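Local coordinates for flocculation protein FLO11 (Saccharomyces cerevisiae, PDB 4UYT) that mediates homotypic cell-cell adhesion between yeast cells during flocculation, here through its N-terminal domain, and takes part in substrate adhesion, invasive growth and biofilm development, at residues E4-N9 against V39-D44; L34-V39 against P164-N169; Y47-H52 against A99-Y104. All coordinates share one frame; numbering follows the deposited sequence.

Contact 1: E4-N9 against V39-D44; sequences EGTSCN and VSWVQD
The W41 indole meets T6 at its edge: T6 OG1 lies near the ring plane, 3.6 Å from W41 CE3, and the two side chains run side by side in the same direction. One indole face carries Q43 CA, offset toward the rim. At the in-plane edge W41 NE1 donates to D44 O at 2.8 Å, a bond that stays in the ring plane but reaches the carbonyl from above its own plane. This bond would restrict the rotation of the indole, while the ring of Y47 on the neighbouring strand meets it with the planes about 45° apart. T6 OG1, anti to its carbonyl carbon (chi1 -51°), also donates to a water that in turn donates to E4 O and W41 O.

The backbones pair antiparallel: T6 N donates to W41 O (3.1 Å), W41 N to T6 O (2.8 Å) and C8 N to V39 O (2.9 Å). S7 and S40 form the non-hydrogen-bonded pair, their side chains on the face away from T6 and W41. C8 SG, disulfide-bonded to C172, rests 3.9 Å from V39 CG1. A short N-terminal edge strand thus closes one side of the antiparallel sheet of this fibronectin type III-like adhesin domain, tied by the C8-C172 disulfide to the C-terminal end of the domain.

Contact 2: L34-V39 against P164-N169; sequences LDVTSV and PGFYWN. With NA (sodium ion), chain G.
V36 lays its CG2 methyl over one face of the F166 ring, 3.8 Å from the ring centroid and offset toward the rim, a CH-pi contact in which the two side chains slide past each other in opposite directions. Around the same ring, L34 CD2 touches F166 CE1 at 3.8 Å, and L34 O sits at the edge near the ring plane. D35 OD1 approaches F166 CE2 obliquely to 3.6 Å, its carboxylate plane turned 36° from the ring.

Farther along, V39 CG1 stands almost exactly over the five-membered ring of W168, 3.5 Å from its centroid and 3° off the normal. V39 CG2 lies over the CD2-CE3-CZ3 side of the six-membered ring, 3.6 Å from W168 CE3. Y47 meets the indole edge-to-face.

No hydrogen bond joins the segments. The strands, with axes 9.0 Å apart and 15° from parallel, belong to different sheets, and aliphatic side chains of one face aromatic rings of the other. Such face-to-face packing of sheets forms part of the hydrophobic core of a beta-sandwich, here the fibronectin type III-like Flo11 domain.

Contact 3: Y47-H52 against A99-Y104; sequences YQITIH and ATFEVY. With NA (sodium ion), chain G.
Strands 47-52 and 99-104 pair antiparallel, their axes 4.6 Å apart at closest and 144° between directions, with reciprocal backbone bonds at Y47-V103, I49-F101 and I51-A99, I49 N to F101 O measuring 2.9 Å. On the buried face I49 CG1 lies over one face of the F101 ring, 4.2 Å from its centroid and 14° off the normal. It reaches that place because chi1 of 75° sets CG1 between the backbone N and the carbonyl carbon. Beyond it, I49 CD1 touches F101 CZ at 3.9 Å and also packs on V103 CG1. I51 CD1 comes instead to the edge of the same ring, near its plane and 4.0 Å from F101 CE1, while I51 CG1 packs on A99 CB. F119 meets F101 edge-to-face, and I69 of another sheet touches I51, A99 and F101.

The other face is polar. T50 and T100, a non-hydrogen-bonded backbone pair, join their hydroxyls through an OG1-OG1 hydrogen bond of 2.8 Å. Next to them, the T100 CG2 methyl meets Q48 CG at 3.5 Å, the two side chains crossing obliquely. Q48 O binds a sodium ion at 2.9 Å, together with S38 OG and a water that also donates to Q48 OE1. The two faces therefore differ in chemistry: one is an aliphatic and aromatic layer packed against I69 and F119, the other a surface of hydroxyls, the Q48 amide and the E102 carboxylate. The sodium ion sits on the polar side, and the water's bond to Q48 OE1 is consistent with a second-shell role that orients it toward the ion.

From the N terminus, residues 4-9 lead off, and contact 1 closes the first loop when strand 32-43 returns beside them as the neighbouring strand. Contact 3 follows in series: strand 46-55 continues the sheet, and strand 96-104 completes it at the far edge. Contact 2 opens on 34-39 before contact 1 has closed, so those two cross, and it closes only at 164-169, enclosing the whole of contact 3. Contacts 1 and 3 therefore build one sheet laterally, whereas contact 2 fastens that sheet to the one holding strand 166-169. V39 belongs to both contacts 1 and 2, and one sodium ion, bound by S38 and Q48, is shared by contacts 2 and 3.

Contact 1: E4-N9 against V39-D44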
# COMPACT_ATOMS: atom_id res chain seq x y z
N GLU A 4 -8.31 23.65 4.65
CA GLU A 4 -8.20 22.86 5.88
C GLU A 4 -8.49 21.40 5.58
O GLU A 4 -9.56 21.06 5.09
CB GLU A 4 -9.21 23.36 6.90
CG GLU A 4 -9.09 24.85 7.27
CD GLU A 4 -7.72 25.23 7.75
OE1 GLU A 4 -7.28 24.63 8.77
OE2 GLU A 4 -7.06 26.08 7.11
N GLY A 5 -7.56 20.53 5.91
CA GLY A 5 -7.82 19.09 5.86
C GLY A 5 -8.76 18.70 6.96
O GLY A 5 -8.85 19.38 8.00
N THR A 6 -9.48 17.60 6.78
CA THR A 6 -10.35 17.05 7.81
C THR A 6 -9.86 15.64 8.16
O THR A 6 -9.97 14.74 7.33
CB THR A 6 -11.82 17.01 7.38
OG1 THR A 6 -12.22 18.30 6.89
CG2 THR A 6 -12.70 16.66 8.53
N SER A 7 -9.29 15.47 9.34
CA SER A 7 -8.74 14.19 9.71
C SER A 7 -9.82 13.20 10.12
O SER A 7 -10.70 13.54 10.90
CB SER A 7 -7.74 14.34 10.84
OG SER A 7 -6.64 15.11 10.43
N CYS A 8 -9.71 11.98 9.58
CA CYS A 8 -10.55 10.87 9.99
C CYS A 8 -10.02 10.25 11.27
O CYS A 8 -8.85 9.92 11.39
CB CYS A 8 -10.55 9.78 8.93
SG CYS A 8 -11.75 9.94 7.58
N ASN A 9 -10.89 10.02 12.24
CA ASN A 9 -10.51 9.43 13.51
C ASN A 9 -10.37 7.90 13.44
O ASN A 9 -9.45 7.37 14.01
CB ASN A 9 -11.49 9.79 14.60
CG ASN A 9 -11.46 11.27 14.96
OD1 ASN A 9 -10.53 12.02 14.65
ND2 ASN A 9 -12.52 11.72 15.61
N VAL A 39 -5.66 9.41 7.44
CA VAL A 39 -6.54 9.74 6.34
C VAL A 39 -7.08 11.13 6.61
O VAL A 39 -7.61 11.39 7.68
CB VAL A 39 -7.71 8.73 6.23
CG1 VAL A 39 -8.71 9.20 5.18
CG2 VAL A 39 -7.23 7.31 5.93
N SER A 40 -6.97 12.02 5.62
CA SER A 40 -7.54 13.35 5.68
C SER A 40 -8.34 13.61 4.43
O SER A 40 -7.87 13.43 3.31
CB SER A 40 -6.41 14.38 5.78
OG SER A 40 -6.86 15.71 5.80
N TRP A 41 -9.55 14.10 4.62
CA TRP A 41 -10.37 14.53 3.48
C TRP A 41 -9.86 15.86 2.96
O TRP A 41 -9.71 16.81 3.74
CB TRP A 41 -11.81 14.65 3.95
CG TRP A 41 -12.76 15.09 2.87
CD1 TRP A 41 -12.92 14.54 1.64
CD2 TRP A 41 -13.66 16.20 2.96
NE1 TRP A 41 -13.85 15.23 0.96
CE2 TRP A 41 -14.35 16.27 1.72
CE3 TRP A 41 -13.93 17.10 3.97
CZ2 TRP A 41 -15.40 17.15 1.49
CZ3 TRP A 41 -14.99 18.03 3.71
CH2 TRP A 41 -15.68 18.03 2.50
N VAL A 42 -9.66 15.92 1.64
CA VAL A 42 -9.18 17.12 0.98
C VAL A 42 -10.38 17.96 0.50
O VAL A 42 -10.56 19.10 0.94
CB VAL A 42 -8.19 16.79 -0.16
CG1 VAL A 42 -7.60 18.08 -0.70
CG2 VAL A 42 -7.12 15.82 0.32
N GLN A 43 -11.16 17.39 -0.41
CA GLN A 43 -12.41 17.95 -0.91
C GLN A 43 -12.99 16.88 -1.84
O GLN A 43 -12.35 15.86 -2.10
CB GLN A 43 -12.25 19.28 -1.62
CG GLN A 43 -11.35 19.21 -2.84
CD GLN A 43 -11.32 20.50 -3.61
OE1 GLN A 43 -10.88 21.51 -3.10
NE2 GLN A 43 -11.81 20.50 -4.84
N ASP A 44 -14.18 17.11 -2.37
CA ASP A 44 -14.79 16.15 -3.28
C ASP A 44 -14.81 14.79 -2.59
O ASP A 44 -15.26 14.70 -1.43
CB ASP A 44 -14.07 16.16 -4.64
CG ASP A 44 -14.04 17.54 -5.31
OD1 ASP A 44 -15.04 18.27 -5.22
OD2 ASP A 44 -13.00 17.89 -5.90
O HOH W 1 -11.28 19.01 4.40
O HOH W 2 -8.60 20.36 2.38
O HOH W 3 -6.37 16.85 8.20
O HOH W 4 -5.21 12.76 9.61
O HOH W 5 -6.30 10.16 10.27

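Contact 2: L34-V39 against P164-N169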
# COMPACT_ATOMS: atom_id res chain seq x y z
N LEU A 34 0.95 -3.95 5.55
CA LEU A 34 0.59 -2.58 5.23
C LEU A 34 -0.44 -2.10 6.22
O LEU A 34 -1.40 -2.82 6.49
CB LEU A 34 0.07 -2.47 3.78
CG LEU A 34 -0.34 -1.07 3.32
CD1 LEU A 34 -0.12 -0.91 1.81
CD2 LEU A 34 -1.77 -0.70 3.66
N ASP A 35 -0.26 -0.88 6.73
CA ASP A 35 -1.25 -0.21 7.53
C ASP A 35 -1.50 1.18 6.93
O ASP A 35 -0.61 1.81 6.40
CB ASP A 35 -0.77 -0.09 8.98
CG ASP A 35 -1.86 0.25 9.95
OD1 ASP A 35 -3.05 0.14 9.61
OD2 ASP A 35 -1.49 0.56 11.11
N VAL A 36 -2.72 1.64 7.06
CA VAL A 36 -3.10 3.02 6.70
C VAL A 36 -3.13 3.80 8.00
O VAL A 36 -3.97 3.55 8.86
CB VAL A 36 -4.44 3.08 5.96
CG1 VAL A 36 -4.81 4.54 5.69
CG2 VAL A 36 -4.39 2.28 4.66
N THR A 37 -2.16 4.68 8.18
CA THR A 37 -1.95 5.33 9.45
C THR A 37 -2.61 6.71 9.60
O THR A 37 -2.78 7.17 10.72
CB THR A 37 -0.45 5.46 9.75
OG1 THR A 37 0.16 6.24 8.73
CG2 THR A 37 0.20 4.07 9.81
N SER A 38 -2.96 7.37 8.52
CA SER A 38 -3.75 8.59 8.58
C SER A 38 -4.52 8.75 7.30
O SER A 38 -4.07 8.34 6.22
CB SER A 38 -2.91 9.85 8.84
OG SER A 38 -1.96 10.03 7.83
N VAL A 39 -5.66 9.41 7.44
CA VAL A 39 -6.54 9.74 6.34
C VAL A 39 -7.08 11.13 6.61
O VAL A 39 -7.61 11.39 7.68
CB VAL A 39 -7.71 8.73 6.23
CG1 VAL A 39 -8.71 9.20 5.18
CG2 VAL A 39 -7.23 7.31 5.93
N PRO A 164 -4.64 -6.07 3.56
CA PRO A 164 -6.05 -5.75 3.71
C PRO A 164 -6.46 -4.50 2.97
O PRO A 164 -5.67 -3.59 2.70
CB PRO A 164 -6.21 -5.54 5.24
CG PRO A 164 -4.83 -5.31 5.78
CD PRO A 164 -3.90 -5.97 4.84
N GLY A 165 -7.73 -4.46 2.62
CA GLY A 165 -8.39 -3.19 2.36
C GLY A 165 -8.78 -2.47 3.64
O GLY A 165 -8.78 -3.07 4.74
N PHE A 166 -9.08 -1.18 3.52
CA PHE A 166 -9.39 -0.29 4.63
C PHE A 166 -10.57 0.55 4.27
O PHE A 166 -10.85 0.81 3.09
CB PHE A 166 -8.20 0.62 4.94
CG PHE A 166 -7.05 -0.11 5.54
CD1 PHE A 166 -6.15 -0.80 4.74
CD2 PHE A 166 -6.86 -0.11 6.93
CE1 PHE A 166 -5.11 -1.51 5.33
CE2 PHE A 166 -5.80 -0.82 7.50
CZ PHE A 166 -4.94 -1.50 6.69
N TYR A 167 -11.24 1.08 5.30
CA TYR A 167 -12.32 2.03 5.08
C TYR A 167 -12.30 3.08 6.17
O TYR A 167 -11.65 2.96 7.21
CB TYR A 167 -13.66 1.29 4.98
CG TYR A 167 -14.17 0.60 6.23
CD1 TYR A 167 -14.75 1.33 7.25
CD2 TYR A 167 -14.20 -0.77 6.32
CE1 TYR A 167 -15.31 0.75 8.35
CE2 TYR A 167 -14.78 -1.40 7.44
CZ TYR A 167 -15.33 -0.60 8.45
OH TYR A 167 -15.92 -1.14 9.58
N TRP A 168 -13.02 4.17 5.92
CA TRP A 168 -13.03 5.32 6.82
C TRP A 168 -14.28 6.16 6.52
O TRP A 168 -15.03 5.91 5.58
CB TRP A 168 -11.79 6.16 6.66
CG TRP A 168 -11.49 6.60 5.26
CD1 TRP A 168 -12.07 7.64 4.57
CD2 TRP A 168 -10.54 6.03 4.38
NE1 TRP A 168 -11.54 7.74 3.31
CE2 TRP A 168 -10.58 6.78 3.17
CE3 TRP A 168 -9.61 4.98 4.49
CZ2 TRP A 168 -9.71 6.55 2.11
CZ3 TRP A 168 -8.76 4.75 3.44
CH2 TRP A 168 -8.81 5.53 2.27
N ASN A 169 -14.49 7.18 7.33
CA ASN A 169 -15.68 8.00 7.22
C ASN A 169 -15.66 8.90 5.96
O ASN A 169 -14.68 9.58 5.68
CB ASN A 169 -15.89 8.87 8.44
CG ASN A 169 -16.54 8.10 9.59
OD1 ASN A 169 -16.30 6.90 9.78
ND2 ASN A 169 -17.34 8.79 10.37
NA NA G . -2.88 11.50 5.56
O HOH W 6 -2.12 13.78 5.40

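Contact 3: Y47-H52 against A99-Y104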
# COMPACT_ATOMS: atom_id res chain seq x y z
N TYR A 47 -9.06 11.98 -0.75
CA TYR A 47 -8.45 11.86 0.58
C TYR A 47 -6.96 11.71 0.40
O TYR A 47 -6.49 11.03 -0.50
CB TYR A 47 -8.98 10.60 1.31
CG TYR A 47 -10.46 10.60 1.45
CD1 TYR A 47 -11.29 10.20 0.42
CD2 TYR A 47 -11.06 11.01 2.64
CE1 TYR A 47 -12.64 10.23 0.55
CE2 TYR A 47 -12.42 11.02 2.78
CZ TYR A 47 -13.22 10.63 1.72
OH TYR A 47 -14.57 10.64 1.87
N GLN A 48 -6.24 12.36 1.32
CA GLN A 48 -4.81 12.19 1.44
C GLN A 48 -4.56 11.13 2.50
O GLN A 48 -4.98 11.30 3.65
CB GLN A 48 -4.16 13.51 1.82
CG GLN A 48 -2.65 13.43 1.84
CD GLN A 48 -2.02 14.78 1.98
OE1 GLN A 48 -2.16 15.41 3.01
NE2 GLN A 48 -1.33 15.23 0.95
N ILE A 49 -3.93 10.02 2.11
CA ILE A 49 -3.70 8.91 3.00
C ILE A 49 -2.21 8.66 3.15
O ILE A 49 -1.44 8.96 2.23
CB ILE A 49 -4.43 7.63 2.53
CG1 ILE A 49 -3.80 6.95 1.33
CG2 ILE A 49 -5.88 7.98 2.28
CD1 ILE A 49 -4.43 5.61 0.98
N THR A 50 -1.85 8.10 4.30
CA THR A 50 -0.50 7.70 4.55
C THR A 50 -0.52 6.19 4.85
O THR A 50 -1.30 5.73 5.66
CB THR A 50 0.09 8.47 5.72
OG1 THR A 50 0.08 9.87 5.37
CG2 THR A 50 1.52 8.05 6.00
N ILE A 51 0.39 5.48 4.21
CA ILE A 51 0.59 4.07 4.43
C ILE A 51 1.95 3.81 5.07
O ILE A 51 2.88 4.58 4.85
CB ILE A 51 0.41 3.23 3.14
CG1 ILE A 51 1.47 3.55 2.07
CG2 ILE A 51 -0.99 3.40 2.60
CD1 ILE A 51 1.46 2.64 0.86
N HIS A 52 2.03 2.71 5.82
CA HIS A 52 3.25 2.24 6.42
C HIS A 52 3.39 0.78 6.04
O HIS A 52 2.55 -0.04 6.40
CB HIS A 52 3.21 2.40 7.93
CG HIS A 52 4.45 1.98 8.64
ND1 HIS A 52 4.48 1.67 9.97
CD2 HIS A 52 5.72 1.86 8.20
CE1 HIS A 52 5.71 1.37 10.32
NE2 HIS A 52 6.48 1.48 9.26
N ALA A 99 4.40 6.25 2.77
CA ALA A 99 4.09 7.03 1.58
C ALA A 99 2.79 7.75 1.82
O ALA A 99 1.91 7.19 2.46
CB ALA A 99 3.99 6.14 0.35
N THR A 100 2.67 8.94 1.26
CA THR A 100 1.45 9.74 1.34
C THR A 100 1.02 10.12 -0.06
O THR A 100 1.83 10.57 -0.87
CB THR A 100 1.69 10.99 2.22
OG1 THR A 100 2.04 10.61 3.56
CG2 THR A 100 0.46 11.84 2.30
N PHE A 101 -0.25 9.91 -0.36
CA PHE A 101 -0.76 10.15 -1.70
C PHE A 101 -2.26 10.28 -1.61
O PHE A 101 -2.85 10.03 -0.57
CB PHE A 101 -0.34 9.07 -2.70
CG PHE A 101 -0.78 7.67 -2.31
CD1 PHE A 101 -0.06 6.91 -1.40
CD2 PHE A 101 -1.91 7.11 -2.88
CE1 PHE A 101 -0.46 5.65 -1.05
CE2 PHE A 101 -2.30 5.83 -2.54
CZ PHE A 101 -1.58 5.11 -1.62
N GLU A 102 -2.87 10.73 -2.71
CA GLU A 102 -4.30 10.96 -2.75
C GLU A 102 -5.04 9.83 -3.49
O GLU A 102 -4.58 9.29 -4.49
CB GLU A 102 -4.62 12.32 -3.37
CG GLU A 102 -4.21 13.46 -2.47
CD GLU A 102 -4.44 14.82 -3.11
OE1 GLU A 102 -4.23 15.00 -4.32
OE2 GLU A 102 -4.80 15.74 -2.40
N VAL A 103 -6.23 9.54 -2.97
CA VAL A 103 -7.12 8.57 -3.56
C VAL A 103 -8.51 9.19 -3.67
O VAL A 103 -8.87 10.05 -2.88
CB VAL A 103 -7.19 7.26 -2.76
CG1 VAL A 103 -5.83 6.59 -2.71
CG2 VAL A 103 -7.75 7.49 -1.36
N TYR A 104 -9.29 8.67 -4.61
CA TYR A 104 -10.70 8.93 -4.66
C TYR A 104 -11.40 7.71 -4.07
O TYR A 104 -11.30 6.60 -4.60
CB TYR A 104 -11.18 9.13 -6.11
CG TYR A 104 -10.42 10.12 -6.94
CD1 TYR A 104 -10.04 11.37 -6.46
CD2 TYR A 104 -10.14 9.82 -8.28
CE1 TYR A 104 -9.38 12.29 -7.25
CE2 TYR A 104 -9.47 10.73 -9.07
CZ TYR A 104 -9.10 11.96 -8.57
OH TYR A 104 -8.45 12.83 -9.40
NA NA G . -2.88 11.50 5.56
O HOH W 6 -2.12 13.78 5.40